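Local atomic coordinates of pyridine nucleotide-disulphide oxidoreductase dimerisation region (Escherichia coli BL21, PDB entry 6KYY), a protein that is an FAD-dependent flavoprotein disulfide reductase, induced by hypochlorous acid and probably involved in resistance to reactive chlorine stress. Residues V335-F340 / L345-M350. Numbering follows the deposited sequence.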
ATOM      1  N   VAL B 335      -8.298  16.460   3.959  1.00 25.05           N
ATOM      2  CA  VAL B 335      -8.522  15.266   4.769  1.00 15.02           C
ATOM      3  C   VAL B 335      -8.882  14.103   3.852  1.00 28.33           C
ATOM      4  O   VAL B 335      -9.892  14.168   3.138  1.00 17.60           O
ATOM      5  CB  VAL B 335      -9.618  15.504   5.819  1.00  6.29           C
ATOM      6  CG1 VAL B 335      -9.906  14.220   6.571  1.00 10.74           C
ATOM      7  CG2 VAL B 335      -9.205  16.609   6.779  1.00  6.23           C
ATOM      8  N   PRO B 336      -8.097  13.029   3.835  1.00 13.66           N
ATOM      9  CA  PRO B 336      -8.393  11.899   2.953  1.00 19.63           C
ATOM     10  C   PRO B 336      -9.321  10.882   3.602  1.00 17.14           C
ATOM     11  O   PRO B 336      -9.473  10.818   4.824  1.00 21.28           O
ATOM     12  CB  PRO B 336      -7.008  11.290   2.706  1.00 14.52           C
ATOM     13  CG  PRO B 336      -6.268  11.560   3.981  1.00 23.86           C
ATOM     14  CD  PRO B 336      -6.842  12.831   4.581  1.00 16.56           C
ATOM     15  N   TYR B 337      -9.949  10.077   2.747  1.00 10.02           N
ATOM     16  CA  TYR B 337     -10.810   8.995   3.201  1.00 15.73           C
ATOM     17  C   TYR B 337     -10.776   7.874   2.174  1.00 16.46           C
ATOM     18  O   TYR B 337     -10.359   8.067   1.029  1.00 15.53           O
ATOM     19  CB  TYR B 337     -12.247   9.476   3.444  1.00 12.06           C
ATOM     20  CG  TYR B 337     -12.990   9.933   2.209  1.00 11.50           C
ATOM     21  CD1 TYR B 337     -12.962  11.264   1.811  1.00 10.80           C
ATOM     22  CD2 TYR B 337     -13.740   9.038   1.453  1.00  8.34           C
ATOM     23  CE1 TYR B 337     -13.646  11.687   0.687  1.00  8.68           C
ATOM     24  CE2 TYR B 337     -14.426   9.453   0.328  1.00 12.15           C
ATOM     25  CZ  TYR B 337     -14.376  10.778  -0.050  1.00 13.90           C
ATOM     26  OH  TYR B 337     -15.059  11.195  -1.170  1.00 36.80           O
ATOM     27  N   SER B 338     -11.224   6.693   2.595  1.00  9.97           N
ATOM     28  CA  SER B 338     -11.187   5.512   1.746  1.00 10.29           C
ATOM     29  C   SER B 338     -12.403   4.634   1.997  1.00 16.23           C
ATOM     30  O   SER B 338     -12.826   4.451   3.143  1.00 14.16           O
ATOM     31  CB  SER B 338      -9.900   4.705   1.971  1.00 10.25           C
ATOM     32  OG  SER B 338      -8.786   5.561   2.163  1.00 20.32           O
ATOM     33  N   VAL B 339     -12.954   4.087   0.916  1.00 27.22           N
ATOM     34  CA  VAL B 339     -14.081   3.161   0.958  1.00 15.41           C
ATOM     35  C   VAL B 339     -13.525   1.772   0.680  1.00 19.77           C
ATOM     36  O   VAL B 339     -13.062   1.491  -0.431  1.00 29.43           O
ATOM     37  CB  VAL B 339     -15.164   3.537  -0.061  1.00 15.67           C
ATOM     38  CG1 VAL B 339     -16.413   2.689   0.147  1.00 17.84           C
ATOM     39  CG2 VAL B 339     -15.477   5.012   0.037  1.00 15.45           C
ATOM     40  N   PHE B 340     -13.578   0.895   1.682  1.00 26.58           N
ATOM     41  CA  PHE B 340     -12.848  -0.372   1.627  1.00 32.35           C
ATOM     42  C   PHE B 340     -13.690  -1.454   0.949  1.00 28.00           C
ATOM     43  O   PHE B 340     -14.137  -2.431   1.555  1.00 19.25           O
ATOM     44  CB  PHE B 340     -12.408  -0.783   3.024  1.00 19.11           C
ATOM     45  CG  PHE B 340     -11.232  -0.003   3.526  1.00 22.52           C
ATOM     46  CD1 PHE B 340     -11.408   1.239   4.112  1.00 24.93           C
ATOM     47  CD2 PHE B 340      -9.947  -0.500   3.389  1.00 29.65           C
ATOM     48  CE1 PHE B 340     -10.326   1.965   4.567  1.00 25.57           C
ATOM     49  CE2 PHE B 340      -8.860   0.221   3.841  1.00 30.75           C
ATOM     50  CZ  PHE B 340      -9.050   1.456   4.432  1.00 29.70           C
ATOM     51  N   LEU B 345     -11.819   2.454  -2.725  1.00 11.43           N
ATOM     52  CA  LEU B 345     -11.954   3.798  -3.281  1.00  8.69           C
ATOM     53  C   LEU B 345     -11.376   4.795  -2.284  1.00 12.55           C
ATOM     54  O   LEU B 345     -11.956   5.015  -1.216  1.00 19.67           O
ATOM     55  CB  LEU B 345     -13.421   4.113  -3.579  1.00 11.48           C
ATOM     56  CG  LEU B 345     -13.804   5.444  -4.241  1.00 14.94           C
ATOM     57  CD1 LEU B 345     -14.078   6.537  -3.209  1.00 13.52           C
ATOM     58  CD2 LEU B 345     -12.747   5.893  -5.248  1.00 14.25           C
ATOM     59  N   SER B 346     -10.251   5.406  -2.638  1.00 13.35           N
ATOM     60  CA  SER B 346      -9.589   6.394  -1.799  1.00 13.46           C
ATOM     61  C   SER B 346      -9.668   7.768  -2.450  1.00 11.80           C
ATOM     62  O   SER B 346      -9.639   7.893  -3.678  1.00 11.46           O
ATOM     63  CB  SER B 346      -8.129   6.010  -1.551  1.00 10.92           C
ATOM     64  OG  SER B 346      -8.049   4.843  -0.755  1.00 12.64           O
ATOM     65  N   ARG B 347      -9.763   8.805  -1.619  1.00 10.01           N
ATOM     66  CA  ARG B 347     -10.060  10.138  -2.121  1.00  9.28           C
ATOM     67  C   ARG B 347      -9.405  11.201  -1.252  1.00 15.42           C
ATOM     68  O   ARG B 347      -9.223  11.020  -0.045  1.00 17.49           O
ATOM     69  CB  ARG B 347     -11.574  10.377  -2.180  1.00 13.08           C
ATOM     70  CG  ARG B 347     -12.248   9.790  -3.406  1.00 17.64           C
ATOM     71  CD  ARG B 347     -12.829  10.885  -4.274  1.00 24.97           C
ATOM     72  NE  ARG B 347     -13.755  11.723  -3.519  1.00 40.75           N
ATOM     73  CZ  ARG B 347     -13.615  13.034  -3.359  1.00 27.01           C
ATOM     74  NH1 ARG B 347     -12.584  13.664  -3.907  1.00 18.30           N
ATOM     75  NH2 ARG B 347     -14.506  13.716  -2.653  1.00 33.40           N
ATOM     76  N   VAL B 348      -9.059  12.319  -1.891  1.00 11.89           N
ATOM     77  CA  VAL B 348      -8.593  13.516  -1.200  1.00 11.62           C
ATOM     78  C   VAL B 348      -8.882  14.694  -2.115  1.00 13.11           C
ATOM     79  O   VAL B 348      -8.909  14.553  -3.340  1.00 23.45           O
ATOM     80  CB  VAL B 348      -7.089  13.417  -0.832  1.00 15.86           C
ATOM     81  CG1 VAL B 348      -6.227  13.407  -2.084  1.00 13.05           C
ATOM     82  CG2 VAL B 348      -6.681  14.556   0.095  1.00 23.53           C
ATOM     83  N   GLY B 349      -9.115  15.859  -1.518  1.00 10.92           N
ATOM     84  CA  GLY B 349      -9.432  17.027  -2.312  1.00 12.60           C
ATOM     85  C   GLY B 349     -10.842  16.961  -2.879  1.00 15.14           C
ATOM     86  O   GLY B 349     -11.659  16.113  -2.518  1.00 15.08           O
ATOM     87  N   MET B 350     -11.115  17.882  -3.798  1.00 18.38           N
ATOM     88  CA  MET B 350     -12.451  18.010  -4.358  1.00 27.32           C
ATOM     89  C   MET B 350     -12.645  17.077  -5.546  1.00 28.37           C
ATOM     90  O   MET B 350     -11.689  16.679  -6.218  1.00 17.91           O
ATOM     91  CB  MET B 350     -12.736  19.451  -4.787  1.00 17.42           C
ATOM     92  CG  MET B 350     -11.547  20.213  -5.342  1.00 23.21           C
ATOM     93  SD  MET B 350     -11.993  21.927  -5.690  1.00 31.50           S
ATOM     94  CE  MET B 350     -10.445  22.763  -5.363  1.00 15.20           C
TER
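Strands 337-339 and 345-349 pair as an antiparallel beta hairpin, with Tyr337 opposite Arg347 and Val339 opposite Leu345, at one edge of the five-stranded antiparallel sheet in the dimerisation domain of this pyridine nucleotide-disulfide oxidoreductase. The N-to-C directions of the two short strands differ by 160°, and both of these hydrogen-bonded pairs exchange two backbone N-H...O bonds. Strand 337-339 is an outer strand of this sheet within the chain, whereas 345-349 also bonds to strand 396-402 through Ser346 with Leu401 and Val348 with Ala399.

Between those pairs lies the non-hydrogen-bonded pair Ser338 and Ser346, whose CA atoms approach to 4.0 Å. Their side chains project from the same face, and a hydrogen bond links Ser338 OG to Ser346 OG at 3.1 Å. That face looks toward helix 406-418, where Ile410 touches Ser346 and Val348; Pro336 CB and Val348 CB make an apolar contact at 4.1 Å.

The other face carries Tyr337, Val339, Leu345 and Arg347. Val339 CG2 packs on Leu345 CD1 at 3.8 Å. Tyr337 has CG between its backbone N and carbonyl carbon (chi1 66°), a rotation that lays the ring beside Arg347, whose CB sits over one ring face in a CH-pi contact 3.9 Å from the centroid. Arg347 bends at chi2 and chi3, turning its guanidinium perpendicular to the ring. Glu204 is the stronger polar partner of both, forming a salt bridge with Arg347 NE and a hydrogen bond with Tyr337 OH.

Just after strand 337-339, Phe340 touches FAD and packs on Pro434 of the second subunit. Arg347 NH1 donates a hydrogen bond to Gly349 O of its own strand, 3.0 Å away, from above the carbonyl plane. Near the guanidinium plane, Tyr337 OH accepts two weak, bent bonds, from Arg347 NE at 2.7 Å and from Arg347 NH2 at 3.0 Å.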